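Local coordinates for protein oxidized polyvinyl alcohol hydrolase (Pseudomonas sp., PDB 3WL7) that hydrolyses the beta-diketone groups of oxidized polyvinyl alcohol, and small beta-diketones such as 4,6-nonanedione, but does not attack monoketones, at residues T69-S74 / W126-E131; S201-V206 / L271-R276; D258-T263 / H301-P306. The protein carries 1 engineered substitution. One frame throughout, in Å; residues are numbered along the deposited sequence.

How the contacts relate
Pentane-2,4-dione lies where the three contacts converge, and each of them touches it. Contacts 2 and 3 are closest, their centres 10 Å apart; they share the two-stranded antiparallel sheet of 259-263 and 269-274, stapled by the disulfide between Cys-262 SG and Cys-272 SG at 2.1 Å. Ser-201 OG of contact 2 also probably hydrogen-bonds Asp-258 OD2 of contact 3, at 2.7 Å. Contact 1 lays the Trp-126 ring against the ligand, its centre 14 Å from that of contact 2 and 13 Å from that of contact 3. Ser-71 of contact 1 and His-303 of contact 3 both hydrogen-bond the modified residue at position 177, an active-site position by similarity.

Contact 1. Residues T69-S74 / W126-E131; sequences TGSVES and WNPWFE. With P2D (pentane-2,4-dione), chain B.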
loop_
_atom_site.group_PDB
_atom_site.type_symbol
_atom_site.label_atom_id
_atom_site.label_comp_id
_atom_site.label_asym_id
_atom_site.label_seq_id
_atom_site.Cartn_x
_atom_site.Cartn_y
_atom_site.Cartn_z
ATOM N N THR A 69 0.885 -8.526 -0.561
ATOM C CA THR A 69 2.150 -8.999 0.011
ATOM C C THR A 69 3.328 -8.161 -0.512
ATOM O O THR A 69 3.140 -7.180 -1.248
ATOM C CB THR A 69 2.319 -10.495 -0.345
ATOM O OG1 THR A 69 3.365 -11.021 0.471
ATOM C CG2 THR A 69 2.639 -10.700 -1.873
ATOM N N GLY A 70 4.546 -8.502 -0.061
ATOM C CA GLY A 70 5.760 -7.804 -0.454
ATOM C C GLY A 70 6.568 -8.590 -1.466
ATOM O O GLY A 70 6.025 -9.209 -2.361
ATOM N N SER A 71 7.878 -8.574 -1.258
ATOM C CA SER A 71 8.837 -9.145 -2.219
ATOM C C SER A 71 9.046 -10.608 -2.143
ATOM O O SER A 71 9.183 -11.265 -3.201
ATOM C CB SER A 71 10.188 -8.425 -2.040
ATOM O OG SER A 71 10.049 -7.043 -2.353
ATOM N N VAL A 72 9.035 -11.130 -0.914
ATOM C CA VAL A 72 9.268 -12.559 -0.679
ATOM C C VAL A 72 8.057 -13.362 -0.153
ATOM O O VAL A 72 7.862 -14.510 -0.554
ATOM C CB VAL A 72 10.453 -12.704 0.295
ATOM C CG1 VAL A 72 10.626 -14.208 0.716
ATOM C CG2 VAL A 72 11.698 -12.119 -0.353
ATOM N N GLU A 73 7.206 -12.796 0.705
ATOM C CA GLU A 73 6.074 -13.607 1.156
ATOM C C GLU A 73 5.062 -13.854 0.054
ATOM O O GLU A 73 4.781 -12.960 -0.729
ATOM C CB GLU A 73 5.348 -12.906 2.294
ATOM C CG GLU A 73 6.229 -12.831 3.529
ATOM C CD GLU A 73 5.731 -11.772 4.508
ATOM O OE1 GLU A 73 5.472 -10.612 4.076
ATOM O OE2 GLU A 73 5.630 -12.076 5.745
ATOM N N SER A 74 4.479 -15.049 0.019
ATOM C CA SER A 74 3.478 -15.321 -1.035
ATOM C C SER A 74 2.173 -14.634 -0.700
ATOM O O SER A 74 1.965 -14.181 0.407
ATOM C CB SER A 74 3.241 -16.846 -1.173
ATOM O OG SER A 74 2.669 -17.384 0.031
ATOM N N TRP A 126 10.815 -2.031 -9.312
ATOM C CA TRP A 126 10.904 -3.246 -8.479
ATOM C C TRP A 126 9.837 -4.224 -9.013
ATOM O O TRP A 126 8.683 -3.824 -9.245
ATOM C CB TRP A 126 10.631 -2.790 -7.029
ATOM C CG TRP A 126 11.146 -3.774 -6.017
ATOM C CD1 TRP A 126 10.427 -4.437 -5.082
ATOM C CD2 TRP A 126 12.490 -4.255 -5.922
ATOM N NE1 TRP A 126 11.238 -5.335 -4.400
ATOM C CE2 TRP A 126 12.513 -5.239 -4.901
ATOM C CE3 TRP A 126 13.680 -3.941 -6.598
ATOM C CZ2 TRP A 126 13.690 -5.927 -4.536
ATOM C CZ3 TRP A 126 14.854 -4.625 -6.236
ATOM C CH2 TRP A 126 14.839 -5.601 -5.219
ATOM N N ASN A 127 10.183 -5.512 -9.184
ATOM C CA ASN A 127 9.291 -6.460 -9.835
ATOM C C ASN A 127 8.017 -6.992 -9.151
ATOM O O ASN A 127 7.110 -7.389 -9.856
ATOM C CB ASN A 127 10.151 -7.681 -10.271
ATOM C CG ASN A 127 9.629 -8.359 -11.501
ATOM O OD1 ASN A 127 9.206 -7.714 -12.431
ATOM N ND2 ASN A 127 9.692 -9.687 -11.523
ATOM N N PRO A 128 7.910 -6.978 -7.799
ATOM C CA PRO A 128 6.697 -7.511 -7.164
ATOM C C PRO A 128 5.382 -6.858 -7.599
ATOM O O PRO A 128 4.374 -7.530 -7.805
ATOM C CB PRO A 128 6.950 -7.320 -5.661
ATOM C CG PRO A 128 8.445 -7.481 -5.574
ATOM C CD PRO A 128 8.983 -6.737 -6.796
ATOM N N TRP A 129 5.413 -5.538 -7.756
ATOM C CA TRP A 129 4.230 -4.780 -8.161
ATOM C C TRP A 129 4.702 -3.644 -9.052
ATOM O O TRP A 129 5.877 -3.251 -9.026
ATOM C CB TRP A 129 3.519 -4.115 -6.949
ATOM C CG TRP A 129 3.065 -5.120 -5.851
ATOM C CD1 TRP A 129 3.682 -5.339 -4.618
ATOM C CD2 TRP A 129 1.914 -5.984 -5.879
ATOM N NE1 TRP A 129 2.967 -6.278 -3.906
ATOM C CE2 TRP A 129 1.885 -6.682 -4.645
ATOM C CE3 TRP A 129 0.895 -6.234 -6.836
ATOM C CZ2 TRP A 129 0.894 -7.619 -4.326
ATOM C CZ3 TRP A 129 -0.092 -7.172 -6.515
ATOM C CH2 TRP A 129 -0.081 -7.854 -5.263
ATOM N N PHE A 130 3.780 -3.100 -9.862
ATOM C CA PHE A 130 4.119 -1.955 -10.702
ATOM C C PHE A 130 3.902 -0.749 -9.797
ATOM O O PHE A 130 2.890 -0.053 -9.856
ATOM C CB PHE A 130 3.170 -1.960 -11.923
ATOM C CG PHE A 130 3.290 -3.238 -12.749
ATOM C CD1 PHE A 130 4.485 -3.513 -13.414
ATOM C CD2 PHE A 130 2.240 -4.155 -12.823
ATOM C CE1 PHE A 130 4.611 -4.729 -14.154
ATOM C CE2 PHE A 130 2.372 -5.379 -13.576
ATOM C CZ PHE A 130 3.568 -5.641 -14.230
ATOM N N GLU A 131 4.912 -0.499 -8.963
ATOM C CA GLU A 131 4.762 0.479 -7.903
ATOM C C GLU A 131 5.672 1.696 -7.913
ATOM O O GLU A 131 5.615 2.521 -6.981
ATOM C CB GLU A 131 4.842 -0.239 -6.531
ATOM C CG GLU A 131 5.870 -1.450 -6.359
ATOM C CD GLU A 131 7.269 -1.034 -5.918
ATOM O OE1 GLU A 131 7.847 -0.126 -6.548
ATOM O OE2 GLU A 131 7.835 -1.649 -4.953
HETATM C C1 P2D B . 12.265 -3.362 -1.494
HETATM C C2 P2D B . 12.881 -2.265 -2.371
HETATM C C3 P2D B . 14.258 -2.468 -2.993
HETATM C C4 P2D B . 14.634 -1.317 -3.928
HETATM C C5 P2D B . 16.106 -1.049 -4.310
HETATM O O2 P2D B . 12.257 -1.212 -2.561
HETATM O O4 P2D B . 13.755 -0.602 -4.411
#
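Trp-126 and Ser-71 meet through a nearly straight bond: the indole NE1 donates to Ser-71 OG at 2.9 Å, the N-H...O angle is 169°, and the hydroxyl oxygen lies at the ring edge, in its plane. The chi1 of Ser-71, at -63°, turns OG anti to the carbonyl carbon and toward the indole N-H. With that edge pinned, the indole of Trp-126 lays one face against pentane-2,4-dione, whose C3 sits 3.6 Å above the ring plane, over its centre. Pro-128 packs next to the serine, its CG 3.6 Å from Ser-71 OG. With the indole of Trp-126 cut back to an alanine, Ser-71 OG is likely to lose its donor and a gap to open beneath the diketone. Farther along, Trp-129 NE1 donates to the backbone O of Thr-69 at 2.8 Å and 164°; the oxygen keeps to the indole plane, though the donor stands somewhat out of the carbonyl plane. The Thr-69 hydroxyl is engaged within its own segment, OG1 donating to Glu-73 O at 2.7 Å. Ser-71 OG is also hydrogen-bonded to the oxidised cysteine at position 177, an active-site position by similarity. The sheet's strand order is that of an alpha/beta-hydrolase fold, and 69-74 belongs to the loop after strand 62-68, where such enzymes commonly place part of the oxyanion hole; here the two loops form one wall of the diketone pocket.

Contact 2. Residues S201-V206 / L271-R276; sequences SGEWYV and LCADYR. With P2D (pentane-2,4-dione), chain B.
Tyr-275 leaves its backbone with CG anti to the carbonyl carbon (chi1 -61°), which lays its CD2-CE2 side along the backbone of 201-203, while Glu-203 bends at chi2 (-73°) and crosses the tyrosine at about a right angle. Ser-201 O comes obliquely to the ring, 3.2 Å from Tyr-275 CE2, and Gly-202 O lies near the ring plane at the edge, 3.5 Å from CD2. The CG of Glu-203 rests 4.1 Å from Tyr-275 CE2, and its OE1 looks across to the methyl group of Ala-273.

Both oxygens of the Glu-203 carboxylate are well supplied. OE2 accepts two backbone N-H groups of its own segment: it turns its anti lone pair to Trp-204 N, at 2.9 Å, while Tyr-205 N arrives from above the carboxylate plane. OE1 instead accepts from two waters that bridge to the strand opposite; one accepts in turn from Asp-274 N at 2.8 Å, the other donates to Cys-272 O at 2.7 Å. Asp-274 itself caps the helix that follows, OD1 accepting from Arg-276 N, and its OD2 forms a salt bridge with Arg-220.

The diketone is met from both segments, its C1 lying 3.6 Å from Tyr-275 OH and its O4 at the edge of the Tyr-205 ring. Four donors converging on one carboxylate are consistent with a deprotonated Glu-203, probably fixed in rotation, that ties the loop to the strand through water and not by a direct bond.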
loop_
_atom_site.group_PDB
_atom_site.type_symbol
_atom_site.label_atom_id
_atom_site.label_comp_id
_atom_site.label_asym_id
_atom_site.label_seq_id
_atom_site.Cartn_x
_atom_site.Cartn_y
_atom_site.Cartn_z
ATOM N N SER A 201 5.481 0.305 5.841
ATOM C CA SER A 201 6.898 0.270 5.413
ATOM C C SER A 201 7.047 0.192 3.918
ATOM O O SER A 201 7.686 -0.741 3.407
ATOM C CB SER A 201 7.569 -0.914 6.056
ATOM O OG SER A 201 7.404 -0.851 7.474
ATOM N N GLY A 202 6.375 1.115 3.243
ATOM C CA GLY A 202 6.507 1.183 1.791
ATOM C C GLY A 202 7.504 2.268 1.429
ATOM O O GLY A 202 7.793 3.157 2.229
ATOM N N GLU A 203 8.014 2.204 0.207
ATOM C CA GLU A 203 8.913 3.250 -0.292
ATOM C C GLU A 203 8.133 4.432 -0.860
ATOM O O GLU A 203 6.912 4.326 -1.197
ATOM C CB GLU A 203 9.798 2.674 -1.407
ATOM C CG GLU A 203 11.276 2.359 -0.962
ATOM C CD GLU A 203 12.128 3.620 -0.760
ATOM O OE1 GLU A 203 13.378 3.425 -0.609
ATOM O OE2 GLU A 203 11.632 4.795 -0.731
ATOM N N TRP A 204 8.868 5.560 -1.019
ATOM C CA TRP A 204 8.409 6.770 -1.675
ATOM C C TRP A 204 9.346 7.044 -2.889
ATOM O O TRP A 204 8.960 7.664 -3.862
ATOM C CB TRP A 204 8.467 7.945 -0.714
ATOM C CG TRP A 204 7.615 9.127 -1.128
ATOM C CD1 TRP A 204 8.046 10.311 -1.676
ATOM C CD2 TRP A 204 6.192 9.226 -0.999
ATOM N NE1 TRP A 204 6.958 11.146 -1.903
ATOM C CE2 TRP A 204 5.812 10.505 -1.489
ATOM C CE3 TRP A 204 5.195 8.351 -0.527
ATOM C CZ2 TRP A 204 4.466 10.942 -1.514
ATOM C CZ3 TRP A 204 3.861 8.765 -0.547
ATOM C CH2 TRP A 204 3.503 10.059 -1.033
ATOM N N TYR A 205 10.560 6.527 -2.823
ATOM C CA TYR A 205 11.584 6.705 -3.880
ATOM C C TYR A 205 11.797 8.197 -4.096
ATOM O O TYR A 205 11.676 8.732 -5.211
ATOM C CB TYR A 205 11.158 6.053 -5.179
ATOM C CG TYR A 205 10.885 4.571 -5.124
ATOM C CD1 TYR A 205 11.860 3.670 -4.663
ATOM C CD2 TYR A 205 9.676 4.060 -5.644
ATOM C CE1 TYR A 205 11.636 2.254 -4.751
ATOM C CE2 TYR A 205 9.449 2.657 -5.739
ATOM C CZ TYR A 205 10.439 1.784 -5.293
ATOM O OH TYR A 205 10.237 0.419 -5.425
ATOM N N VAL A 206 12.159 8.845 -2.995
ATOM C CA VAL A 206 12.338 10.292 -3.019
ATOM C C VAL A 206 13.241 10.771 -4.182
ATOM O O VAL A 206 14.309 10.187 -4.484
ATOM C CB VAL A 206 12.893 10.780 -1.662
ATOM C CG1 VAL A 206 13.359 12.263 -1.767
ATOM C CG2 VAL A 206 11.810 10.637 -0.619
ATOM N N LEU A 271 22.420 -2.904 1.904
ATOM C CA LEU A 271 21.287 -2.021 2.223
ATOM C C LEU A 271 20.792 -1.263 1.007
ATOM O O LEU A 271 21.569 -0.588 0.313
ATOM C CB LEU A 271 21.723 -0.996 3.289
ATOM C CG LEU A 271 20.672 -0.007 3.814
ATOM C CD1 LEU A 271 19.547 -0.785 4.566
ATOM C CD2 LEU A 271 21.333 0.979 4.778
ATOM N N CYS A 272 19.485 -1.314 0.740
ATOM C CA CYS A 272 18.987 -0.617 -0.417
ATOM C C CYS A 272 17.720 0.174 -0.158
ATOM O O CYS A 272 17.218 0.860 -1.071
ATOM C CB CYS A 272 18.749 -1.587 -1.580
ATOM S SG CYS A 272 17.607 -2.890 -1.179
ATOM N N ALA A 273 17.180 0.076 1.065
ATOM C CA ALA A 273 15.991 0.871 1.376
ATOM C C ALA A 273 15.939 1.118 2.876
ATOM O O ALA A 273 16.236 0.207 3.654
ATOM C CB ALA A 273 14.717 0.149 0.946
ATOM N N ASP A 274 15.573 2.346 3.252
ATOM C CA ASP A 274 15.426 2.710 4.667
ATOM C C ASP A 274 14.020 3.313 4.748
ATOM O O ASP A 274 13.740 4.292 4.067
ATOM C CB ASP A 274 16.514 3.742 5.018
ATOM C CG ASP A 274 16.412 4.249 6.447
ATOM O OD1 ASP A 274 15.350 4.074 7.073
ATOM O OD2 ASP A 274 17.417 4.845 6.922
ATOM N N TYR A 275 13.157 2.737 5.583
ATOM C CA TYR A 275 11.771 3.213 5.613
ATOM C C TYR A 275 11.486 4.401 6.491
ATOM O O TYR A 275 10.344 4.907 6.539
ATOM C CB TYR A 275 10.855 2.003 5.886
ATOM C CG TYR A 275 11.039 1.018 4.757
ATOM C CD1 TYR A 275 12.034 0.024 4.814
ATOM C CD2 TYR A 275 10.309 1.145 3.587
ATOM C CE1 TYR A 275 12.297 -0.810 3.731
ATOM C CE2 TYR A 275 10.570 0.326 2.496
ATOM C CZ TYR A 275 11.556 -0.644 2.573
ATOM O OH TYR A 275 11.840 -1.486 1.515
ATOM N N ARG A 276 12.508 4.856 7.211
ATOM C CA ARG A 276 12.320 6.094 7.987
ATOM C C ARG A 276 12.015 7.294 7.022
ATOM O O ARG A 276 10.981 7.988 7.137
ATOM C CB ARG A 276 13.605 6.356 8.836
ATOM C CG ARG A 276 13.484 7.671 9.646
ATOM C CD ARG A 276 14.873 8.157 10.157
ATOM N NE ARG A 276 15.485 7.052 10.884
ATOM C CZ ARG A 276 15.363 6.830 12.192
ATOM N NH1 ARG A 276 14.652 7.659 12.989
ATOM N NH2 ARG A 276 15.906 5.719 12.689
HETATM C C1 P2D B . 12.265 -3.362 -1.494
HETATM C C2 P2D B . 12.881 -2.265 -2.371
HETATM C C3 P2D B . 14.258 -2.468 -2.993
HETATM C C4 P2D B . 14.634 -1.317 -3.928
HETATM C C5 P2D B . 16.106 -1.049 -4.310
HETATM O O2 P2D B . 12.257 -1.212 -2.561
HETATM O O4 P2D B . 13.755 -0.602 -4.411
HETATM O O HOH W 1 14.848 4.440 1.473
HETATM O O HOH W 2 15.231 2.482 -1.993
#

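Contact 3. Residues D258-T263 / H301-P306; sequences DLWNCT and HGHMWP. With P2D (pentane-2,4-dione), chain B.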
loop_
_atom_site.group_PDB
_atom_site.type_symbol
_atom_site.label_atom_id
_atom_site.label_comp_id
_atom_site.label_asym_id
_atom_site.label_seq_id
_atom_site.Cartn_x
_atom_site.Cartn_y
_atom_site.Cartn_z
ATOM N N ASP A 258 13.695 -0.973 10.651
ATOM C CA ASP A 258 12.842 -1.077 9.440
ATOM C C ASP A 258 13.680 -0.630 8.212
ATOM O O ASP A 258 13.663 0.530 7.807
ATOM C CB ASP A 258 11.614 -0.222 9.661
ATOM C CG ASP A 258 10.568 -0.414 8.593
ATOM O OD1 ASP A 258 10.840 -1.194 7.669
ATOM O OD2 ASP A 258 9.500 0.239 8.702
ATOM N N LEU A 259 14.408 -1.614 7.667
ATOM C CA LEU A 259 15.375 -1.452 6.588
ATOM C C LEU A 259 15.283 -2.663 5.685
ATOM O O LEU A 259 14.821 -3.712 6.152
ATOM C CB LEU A 259 16.769 -1.485 7.214
ATOM C CG LEU A 259 17.064 -0.372 8.232
ATOM C CD1 LEU A 259 18.408 -0.744 8.949
ATOM C CD2 LEU A 259 17.134 0.985 7.597
ATOM N N TRP A 260 15.744 -2.571 4.436
ATOM C CA TRP A 260 15.739 -3.754 3.559
ATOM C C TRP A 260 17.085 -3.901 2.898
ATOM O O TRP A 260 17.663 -2.926 2.457
ATOM C CB TRP A 260 14.648 -3.626 2.441
ATOM C CG TRP A 260 14.547 -4.833 1.478
ATOM C CD1 TRP A 260 14.910 -4.872 0.147
ATOM C CD2 TRP A 260 13.999 -6.130 1.773
ATOM N NE1 TRP A 260 14.602 -6.110 -0.398
ATOM C CE2 TRP A 260 14.049 -6.897 0.581
ATOM C CE3 TRP A 260 13.476 -6.715 2.921
ATOM C CZ2 TRP A 260 13.590 -8.228 0.522
ATOM C CZ3 TRP A 260 13.020 -8.047 2.865
ATOM C CH2 TRP A 260 13.085 -8.776 1.677
ATOM N N ASN A 261 17.592 -5.127 2.903
ATOM C CA ASN A 261 18.836 -5.412 2.232
ATOM C C ASN A 261 18.453 -6.235 1.044
ATOM O O ASN A 261 17.822 -7.283 1.166
ATOM C CB ASN A 261 19.756 -6.247 3.110
ATOM C CG ASN A 261 20.121 -5.528 4.380
ATOM O OD1 ASN A 261 19.830 -5.993 5.486
ATOM N ND2 ASN A 261 20.715 -4.383 4.244
ATOM N N CYS A 262 18.917 -5.756 -0.098
ATOM C CA CYS A 262 18.742 -6.390 -1.402
ATOM C C CYS A 262 19.757 -7.542 -1.502
ATOM O O CYS A 262 20.646 -7.696 -0.666
ATOM C CB CYS A 262 19.050 -5.369 -2.487
ATOM S SG CYS A 262 17.640 -4.201 -2.796
ATOM N N THR A 263 19.619 -8.333 -2.550
ATOM C CA THR A 263 20.509 -9.454 -2.767
ATOM C C THR A 263 21.076 -9.367 -4.177
ATOM O O THR A 263 20.341 -9.251 -5.147
ATOM C CB THR A 263 19.749 -10.784 -2.605
ATOM O OG1 THR A 263 19.145 -10.807 -1.304
ATOM C CG2 THR A 263 20.708 -12.000 -2.790
ATOM N N HIS A 301 8.877 -3.469 15.334
ATOM C CA HIS A 301 9.031 -4.808 14.792
ATOM C C HIS A 301 9.928 -4.967 13.583
ATOM O O HIS A 301 10.128 -6.094 13.122
ATOM C CB HIS A 301 7.663 -5.349 14.416
ATOM C CG HIS A 301 6.979 -4.549 13.340
ATOM N ND1 HIS A 301 6.504 -3.268 13.538
ATOM C CD2 HIS A 301 6.798 -4.812 12.030
ATOM C CE1 HIS A 301 6.067 -2.774 12.397
ATOM N NE2 HIS A 301 6.239 -3.693 11.464
ATOM N N GLY A 302 10.417 -3.859 13.035
ATOM C CA GLY A 302 11.311 -3.968 11.901
ATOM C C GLY A 302 10.596 -3.851 10.591
ATOM O O GLY A 302 9.637 -3.095 10.505
ATOM N N HIS A 303 11.091 -4.581 9.591
ATOM C CA HIS A 303 10.515 -4.572 8.244
ATOM C C HIS A 303 9.803 -5.889 7.935
ATOM O O HIS A 303 10.361 -6.824 7.283
ATOM C CB HIS A 303 11.637 -4.355 7.243
ATOM C CG HIS A 303 11.144 -3.969 5.891
ATOM N ND1 HIS A 303 10.359 -2.853 5.688
ATOM C CD2 HIS A 303 11.259 -4.581 4.683
ATOM C CE1 HIS A 303 9.998 -2.802 4.410
ATOM N NE2 HIS A 303 10.529 -3.840 3.781
ATOM N N MET A 304 8.580 -5.990 8.416
ATOM C CA MET A 304 7.772 -7.200 8.214
ATOM C C MET A 304 6.372 -6.808 8.662
ATOM O O MET A 304 6.163 -5.686 9.149
ATOM C CB MET A 304 8.302 -8.382 9.052
ATOM C CG MET A 304 8.414 -8.075 10.494
ATOM S SD MET A 304 9.465 -9.370 11.309
ATOM C CE MET A 304 9.042 -10.811 10.617
ATOM N N TRP A 305 5.402 -7.672 8.457
ATOM C CA TRP A 305 4.051 -7.304 8.885
ATOM C C TRP A 305 4.120 -7.080 10.388
ATOM O O TRP A 305 4.867 -7.772 11.073
ATOM C CB TRP A 305 3.087 -8.443 8.643
ATOM C CG TRP A 305 1.653 -7.969 8.671
ATOM C CD1 TRP A 305 0.831 -7.871 9.753
ATOM C CD2 TRP A 305 0.937 -7.425 7.564
ATOM N NE1 TRP A 305 -0.348 -7.275 9.383
ATOM C CE2 TRP A 305 -0.309 -6.988 8.049
ATOM C CE3 TRP A 305 1.233 -7.256 6.214
ATOM C CZ2 TRP A 305 -1.265 -6.382 7.224
ATOM C CZ3 TRP A 305 0.283 -6.647 5.384
ATOM C CH2 TRP A 305 -0.954 -6.218 5.906
ATOM N N PRO A 306 3.389 -6.075 10.908
ATOM C CA PRO A 306 3.374 -5.786 12.363
ATOM C C PRO A 306 3.309 -7.104 13.136
ATOM O O PRO A 306 2.437 -7.951 12.900
ATOM C CB PRO A 306 2.118 -4.912 12.516
ATOM C CG PRO A 306 2.256 -4.014 11.248
ATOM C CD PRO A 306 2.555 -5.129 10.162
HETATM C C1 P2D B . 12.265 -3.362 -1.494
HETATM C C2 P2D B . 12.881 -2.265 -2.371
HETATM C C3 P2D B . 14.258 -2.468 -2.993
HETATM C C4 P2D B . 14.634 -1.317 -3.928
HETATM C C5 P2D B . 16.106 -1.049 -4.310
HETATM O O2 P2D B . 12.257 -1.212 -2.561
HETATM O O4 P2D B . 13.755 -0.602 -4.411
#
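His-303 ND1 donates to Asp-258 OD1 at 2.6 Å, a short bond but a bent one, with an N-H...O angle of 140°. The carboxylate oxygen stands a little out of the imidazole plane. Asp-258 reaches the histidine with CG anti to the aspartate's own backbone N (chi1 -171°), and its other oxygen, OD2, is held by Ser-201 OG and Gly-254 N, which leaves the carboxylate little freedom to turn. Gly-302 O packs 3.4 Å from Asp-258 CG; the backbone of this glycine takes angles at which a CB would jam against the preceding carbonyl.

On the strand side, Leu-259 O lies 3.4 Å from His-303 CB. Trp-260 brings CE3 to the edge of the imidazole, 3.5 Å from His-303 CD2, the two rings set obliquely with their planes 59° apart. The same indole turns CD1 to pentane-2,4-dione, 3.5 Å from its C1, while Tyr-275 stacks on the histidine.

With ND1 committed to Asp-258, His-303 has NE2 hydrogen-bonded to the modified cysteine at position 177. An aspartate orienting a histidine toward the nucleophile position is the arrangement of alpha/beta-hydrolases, and the chain Asp-258, His-303, residue 177 is consistent with it.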